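Local coordinates for uncharacterized protein MTH_862 (Methanothermobacter thermautotrophicus, PDB 2R47) that is of unknown function but adopts a Rossmann-like alpha/beta fold and belongs to a family of uncharacterised archaeal proteins, at residues G30-P35 and G92-P97; Y125-A130 and V143-I148. One frame throughout, in Å; residues are numbered along the deposited sequence. Where two conformers were deposited one is given.

Contact 1 of 2, residues G30-P35 and G92-P97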
loop_
_atom_site.group_PDB
_atom_site.type_symbol
_atom_site.label_atom_id
_atom_site.label_comp_id
_atom_site.label_asym_id
_atom_site.label_seq_id
_atom_site.Cartn_x
_atom_site.Cartn_y
_atom_site.Cartn_z
ATOM N N GLY A 30 9.207 -8.498 -10.915
ATOM C CA GLY A 30 8.959 -7.176 -11.484
ATOM C C GLY A 30 7.516 -6.872 -11.173
ATOM O O GLY A 30 6.676 -7.735 -11.357
ATOM N N PHE A 31 7.243 -5.681 -10.651
ATOM C CA PHE A 31 5.838 -5.238 -10.417
ATOM C C PHE A 31 5.598 -4.097 -11.381
ATOM O O PHE A 31 6.355 -3.148 -11.329
ATOM C CB PHE A 31 5.686 -4.710 -8.977
ATOM C CG PHE A 31 5.915 -5.772 -7.910
ATOM C CD1 PHE A 31 4.851 -6.485 -7.385
ATOM C CD2 PHE A 31 7.206 -5.998 -7.395
ATOM C CE1 PHE A 31 5.042 -7.437 -6.373
ATOM C CE2 PHE A 31 7.417 -6.967 -6.377
ATOM C CZ PHE A 31 6.327 -7.681 -5.879
ATOM N N ALA A 32 4.567 -4.201 -12.231
ATOM C CA ALA A 32 4.262 -3.147 -13.214
ATOM C C ALA A 32 2.934 -2.525 -12.835
ATOM O O ALA A 32 1.930 -3.220 -12.672
ATOM C CB ALA A 32 4.188 -3.736 -14.613
ATOM N N GLY A 33 2.919 -1.214 -12.691
ATOM C CA GLY A 33 1.644 -0.571 -12.378
ATOM C C GLY A 33 1.667 0.930 -12.578
ATOM O O GLY A 33 2.705 1.535 -12.879
ATOM N N VAL A 34 0.509 1.529 -12.363
ATOM C CA VAL A 34 0.385 2.977 -12.486
ATOM C C VAL A 34 1.042 3.699 -11.300
ATOM O O VAL A 34 0.673 3.485 -10.148
ATOM C CB VAL A 34 -1.079 3.337 -12.541
ATOM C CG1 VAL A 34 -1.222 4.859 -12.700
ATOM C CG2 VAL A 34 -1.717 2.609 -13.708
ATOM N N PRO A 35 2.016 4.583 -11.583
ATOM C CA PRO A 35 2.629 5.379 -10.524
ATOM C C PRO A 35 1.571 6.070 -9.632
ATOM O O PRO A 35 0.584 6.613 -10.130
ATOM C CB PRO A 35 3.401 6.436 -11.335
ATOM C CG PRO A 35 3.815 5.676 -12.581
ATOM C CD PRO A 35 2.579 4.902 -12.910
ATOM N N GLY A 92 -3.395 -4.048 -10.701
ATOM C CA GLY A 92 -4.714 -3.787 -11.241
ATOM C C GLY A 92 -4.940 -2.460 -11.971
ATOM O O GLY A 92 -5.744 -2.399 -12.918
ATOM N N GLY A 93 -4.270 -1.408 -11.521
ATOM C CA GLY A 93 -4.379 -0.082 -12.131
ATOM C C GLY A 93 -4.075 -0.102 -13.613
ATOM O O GLY A 93 -4.608 0.730 -14.360
ATOM N N LEU A 94 -3.234 -1.041 -14.072
ATOM C CA LEU A 94 -2.920 -1.099 -15.523
ATOM C C LEU A 94 -4.158 -1.334 -16.386
ATOM O O LEU A 94 -4.162 -1.002 -17.596
ATOM C CB LEU A 94 -1.931 -2.203 -15.840
ATOM C CG LEU A 94 -0.506 -2.041 -15.296
ATOM C CD1 LEU A 94 0.381 -3.231 -15.709
ATOM C CD2 LEU A 94 0.073 -0.752 -15.814
ATOM N N SER A 95 -5.164 -1.950 -15.778
ATOM C CA SER A 95 -6.382 -2.344 -16.538
ATOM C C SER A 95 -7.418 -1.226 -16.532
ATOM O O SER A 95 -8.490 -1.360 -17.146
ATOM C CB SER A 95 -7.007 -3.646 -16.001
ATOM O OG SER A 95 -7.528 -3.498 -14.704
ATOM N N MET A 96 -7.140 -0.136 -15.845
ATOM C CA MET A 96 -8.127 0.949 -15.711
ATOM C C MET A 96 -8.218 1.756 -17.001
ATOM O O MET A 96 -7.214 2.021 -17.619
ATOM C CB MET A 96 -7.797 1.888 -14.536
ATOM C CG MET A 96 -6.641 2.856 -14.810
ATOM S SD MET A 96 -6.424 4.210 -13.643
ATOM C CE MET A 96 -5.435 3.412 -12.399
ATOM N N PRO A 97 -9.441 2.142 -17.424
ATOM C CA PRO A 97 -9.586 3.001 -18.609
ATOM C C PRO A 97 -8.952 4.379 -18.413
ATOM O O PRO A 97 -9.003 4.907 -17.309
ATOM C CB PRO A 97 -11.120 3.131 -18.787
ATOM C CG PRO A 97 -11.701 2.001 -17.935
ATOM C CD PRO A 97 -10.733 1.746 -16.835
#
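Leu94 lies with its forked end against the backbone of the strand end at Ala32 and Gly33. Its CG is anti to the carbonyl carbon (chi1 -67°), and CD1 extends the chain (chi2 -179°). This sets the two methyls on neighbouring residues of 30-35. Leu94 CD1 sits 3.4 Å from Ala32 O and also meets the Ala32 methyl, CB to CD1 4.0 Å. Leu94 CD2 packs over the bare Gly33 CA at 3.8 Å. An alanine here would remove CG and both methyls, and would probably loosen the packing on Ala32 and Gly33.

Val34 supplies the reverse approach. Its CB points toward 92-97, and CG2 lies beside its own backbone N. That methyl rests on the peptide after Gly93, with CG2 3.5 Å from Gly93 O. Gly93 thus brings its backbone close to this methyl. The tip of Met96 meets the same methyl, CE to Val34 CG2 4.0 Å; the Met96 chain, bent at chi3, brings CE there.

No hydrogen bond joins the two segments. Residues 92-95 form a 3-10 turn. Gly92 O accepts from both Ser95 N and Ser95 OG, the latter at 2.8 Å and in the carbonyl plane. This fixes the Ser95 hydroxyl on its own turn.

The cysteinesulfonic acid at Cys38 bridges the two segments. It accepts a hydrogen bond from Val34 N and a weak one from Gly93 N. The contact thus lies where the loops after strands 28-33 and 88-91 meet, at the C-terminal end of the parallel strands, where Rossmann-like folds often carry their binding sites. Strand 28-33 runs parallel between 53-58 and 88-91. Phe31 packs on helix 40-48, and Ser95 touches helix 128-131.

Contact 2 of 2, residues Y125-A130 and V143-I148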
loop_
_atom_site.group_PDB
_atom_site.type_symbol
_atom_site.label_atom_id
_atom_site.label_comp_id
_atom_site.label_asym_id
_atom_site.label_seq_id
_atom_site.Cartn_x
_atom_site.Cartn_y
_atom_site.Cartn_z
ATOM N N TYR A 125 -7.358 -5.528 -6.854
ATOM C CA TYR A 125 -8.414 -5.386 -5.894
ATOM C C TYR A 125 -9.731 -5.334 -6.652
ATOM O O TYR A 125 -9.778 -4.850 -7.788
ATOM C CB TYR A 125 -8.234 -4.139 -5.032
ATOM C CG TYR A 125 -7.019 -4.249 -4.137
ATOM C CD1 TYR A 125 -7.125 -4.683 -2.802
ATOM C CD2 TYR A 125 -5.746 -3.996 -4.657
ATOM C CE1 TYR A 125 -5.975 -4.797 -1.999
ATOM C CE2 TYR A 125 -4.597 -4.153 -3.877
ATOM C CZ TYR A 125 -4.710 -4.556 -2.556
ATOM O OH TYR A 125 -3.523 -4.674 -1.847
ATOM N N MET A 126 -10.791 -5.787 -5.985
ATOM C CA MET A 126 -12.164 -5.681 -6.483
ATOM C C MET A 126 -12.322 -6.329 -7.855
ATOM O O MET A 126 -13.106 -5.836 -8.685
ATOM C CB MET A 126 -12.627 -4.200 -6.512
ATOM C CG MET A 126 -12.386 -3.469 -5.180
ATOM S SD MET A 126 -13.032 -4.277 -3.711
ATOM C CE MET A 126 -14.790 -3.927 -3.925
ATOM N N ASP A 127 -11.547 -7.396 -8.111
ATOM C CA ASP A 127 -11.678 -8.225 -9.325
ATOM C C ASP A 127 -11.361 -7.449 -10.609
ATOM O O ASP A 127 -11.957 -7.700 -11.663
ATOM C CB ASP A 127 -13.073 -8.831 -9.403
ATOM C CG ASP A 127 -13.086 -10.234 -9.986
ATOM O OD1 ASP A 127 -12.001 -10.863 -10.181
ATOM O OD2 ASP A 127 -14.224 -10.706 -10.240
ATOM N N MET A 128 -10.438 -6.505 -10.515
ATOM C CA MET A 128 -10.213 -5.568 -11.609
ATOM C C MET A 128 -9.863 -6.285 -12.895
ATOM O O MET A 128 -10.370 -5.915 -13.963
ATOM C CB MET A 128 -9.080 -4.586 -11.239
ATOM C CG MET A 128 -9.075 -3.298 -12.035
ATOM S SD MET A 128 -10.501 -2.229 -11.676
ATOM C CE MET A 128 -10.325 -2.014 -9.891
ATOM N N PHE A 129 -8.961 -7.263 -12.846
ATOM C CA PHE A 129 -8.550 -7.880 -14.095
ATOM C C PHE A 129 -9.672 -8.657 -14.803
ATOM O O PHE A 129 -9.826 -8.566 -16.030
ATOM C CB PHE A 129 -7.359 -8.789 -13.898
ATOM C CG PHE A 129 -6.082 -8.049 -13.642
ATOM C CD1 PHE A 129 -5.673 -7.061 -14.515
ATOM C CD2 PHE A 129 -5.297 -8.367 -12.550
ATOM C CE1 PHE A 129 -4.434 -6.368 -14.298
ATOM C CE2 PHE A 129 -4.079 -7.695 -12.325
ATOM C CZ PHE A 129 -3.683 -6.691 -13.195
ATOM N N ALA A 130 -10.395 -9.475 -14.054
ATOM C CA ALA A 130 -11.539 -10.211 -14.618
ATOM C C ALA A 130 -12.541 -9.220 -15.267
ATOM O O ALA A 130 -13.025 -9.426 -16.392
ATOM C CB ALA A 130 -12.228 -10.971 -13.523
ATOM N N VAL A 143 -3.477 -15.295 -10.290
ATOM C CA VAL A 143 -3.963 -13.958 -9.970
ATOM C C VAL A 143 -4.314 -13.991 -8.486
ATOM O O VAL A 143 -4.903 -14.954 -8.024
ATOM C CB VAL A 143 -5.236 -13.532 -10.833
ATOM C CG1 VAL A 143 -5.933 -12.276 -10.212
ATOM C CG2 VAL A 143 -4.795 -13.236 -12.287
ATOM N N ILE A 144 -3.952 -12.955 -7.747
ATOM C CA ILE A 144 -4.389 -12.820 -6.386
ATOM C C ILE A 144 -5.255 -11.565 -6.349
ATOM O O ILE A 144 -4.801 -10.501 -6.748
ATOM C CB ILE A 144 -3.171 -12.648 -5.442
ATOM C CG1 ILE A 144 -2.344 -13.947 -5.444
ATOM C CG2 ILE A 144 -3.678 -12.356 -4.008
ATOM C CD1 ILE A 144 -0.914 -13.779 -4.945
ATOM N N ASN A 145 -6.520 -11.735 -5.982
ATOM C CA ASN A 145 -7.492 -10.652 -5.970
ATOM C C ASN A 145 -7.981 -10.413 -4.550
ATOM O O ASN A 145 -8.337 -11.372 -3.873
ATOM C CB ASN A 145 -8.684 -10.996 -6.867
ATOM C CG ASN A 145 -9.778 -9.935 -6.784
ATOM O OD1 ASN A 145 -9.505 -8.746 -6.874
ATOM N ND2 ASN A 145 -11.013 -10.369 -6.574
ATOM N N ALA A 146 -8.021 -9.170 -4.084
ATOM C CA ALA A 146 -8.582 -8.933 -2.740
ATOM C C ALA A 146 -9.757 -7.964 -2.785
ATOM O O ALA A 146 -9.759 -7.042 -3.626
ATOM C CB ALA A 146 -7.508 -8.344 -1.821
ATOM N N ASP A 147 -10.702 -8.085 -1.838
ATOM C CA ASP A 147 -11.756 -7.108 -1.753
ATOM C C ASP A 147 -11.579 -6.356 -0.462
ATOM O O ASP A 147 -11.169 -6.932 0.536
ATOM C CB ASP A 147 -13.153 -7.757 -1.750
ATOM C CG ASP A 147 -13.464 -8.474 -3.058
ATOM O OD1 ASP A 147 -12.890 -8.157 -4.101
ATOM O OD2 ASP A 147 -14.263 -9.405 -3.031
ATOM N N ILE A 148 -11.926 -5.078 -0.488
ATOM C CA ILE A 148 -11.743 -4.192 0.656
ATOM C C ILE A 148 -13.097 -3.610 1.038
ATOM O O ILE A 148 -13.842 -3.155 0.170
ATOM C CB ILE A 148 -10.853 -2.962 0.265
ATOM C CG1 ILE A 148 -9.488 -3.384 -0.273
ATOM C CG2 ILE A 148 -10.734 -1.922 1.440
ATOM C CD1 ILE A 148 -8.719 -4.339 0.588
#
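Asn145 has CG anti to its backbone N (chi1 175°), which carries the amide across to the turn at 125-128. There OD1 accepts from Asp127 N at 2.7 Å, with the donor above the carbonyl plane. Met126 has CG beside its backbone N and bends at chi2 and chi3. The bends fold SD back to Ile148 N, a weak hydrogen bond of 3.5 Å.

Met126 N bonds nearly straight to Ala146 O (2.9 Å, 161°). Tyr125 and Ala146 form a parallel bridge. The Tyr125 ring lies alongside Ala146 and crosses Ile148 obliquely, with Tyr125 CD1 3.7 Å from Ile148 CG1. Then a type I' turn leads 125-130 away from the strand into helix 128-131. Met126 O bonds to Arg131.

On its other edge, 143-148 pairs antiparallel with a strand of the second subunit. Where strand 118-125 ends, Met126 SD stands in for a ladder carbonyl, and the Asn145 amide holds the turn N-H of Asp127. Asp127 OD1 and Asp147 OD1 stand 6.7 Å apart, so their charges may raise each other's pKa slightly; a long, weak ion pair from Asp147 to Arg10 of the second subunit may offset this.

How the contacts relate
Both contacts reach the same mixed sheet. Contact 1 is buried nearer the middle, at the ends of strands 28-33 and 88-91. Contact 2 is partly buried and joins strands 118-125 and 142-154, the latter reaching the subunit interface. Contact 1 is apolar across its segments, with methyls set on backbone. Contact 2 mixes hydrogen bonds, a sulfur acceptor and nearby carboxylates. The two touch directly: Met128 CG packs 3.1 Å from Ser95 OG, and Phe129 CZ lies 3.6 Å from Gly92 N. Helix 128-131 thus links the 3-10 turn of contact 1 to the outer strand pair of contact 2.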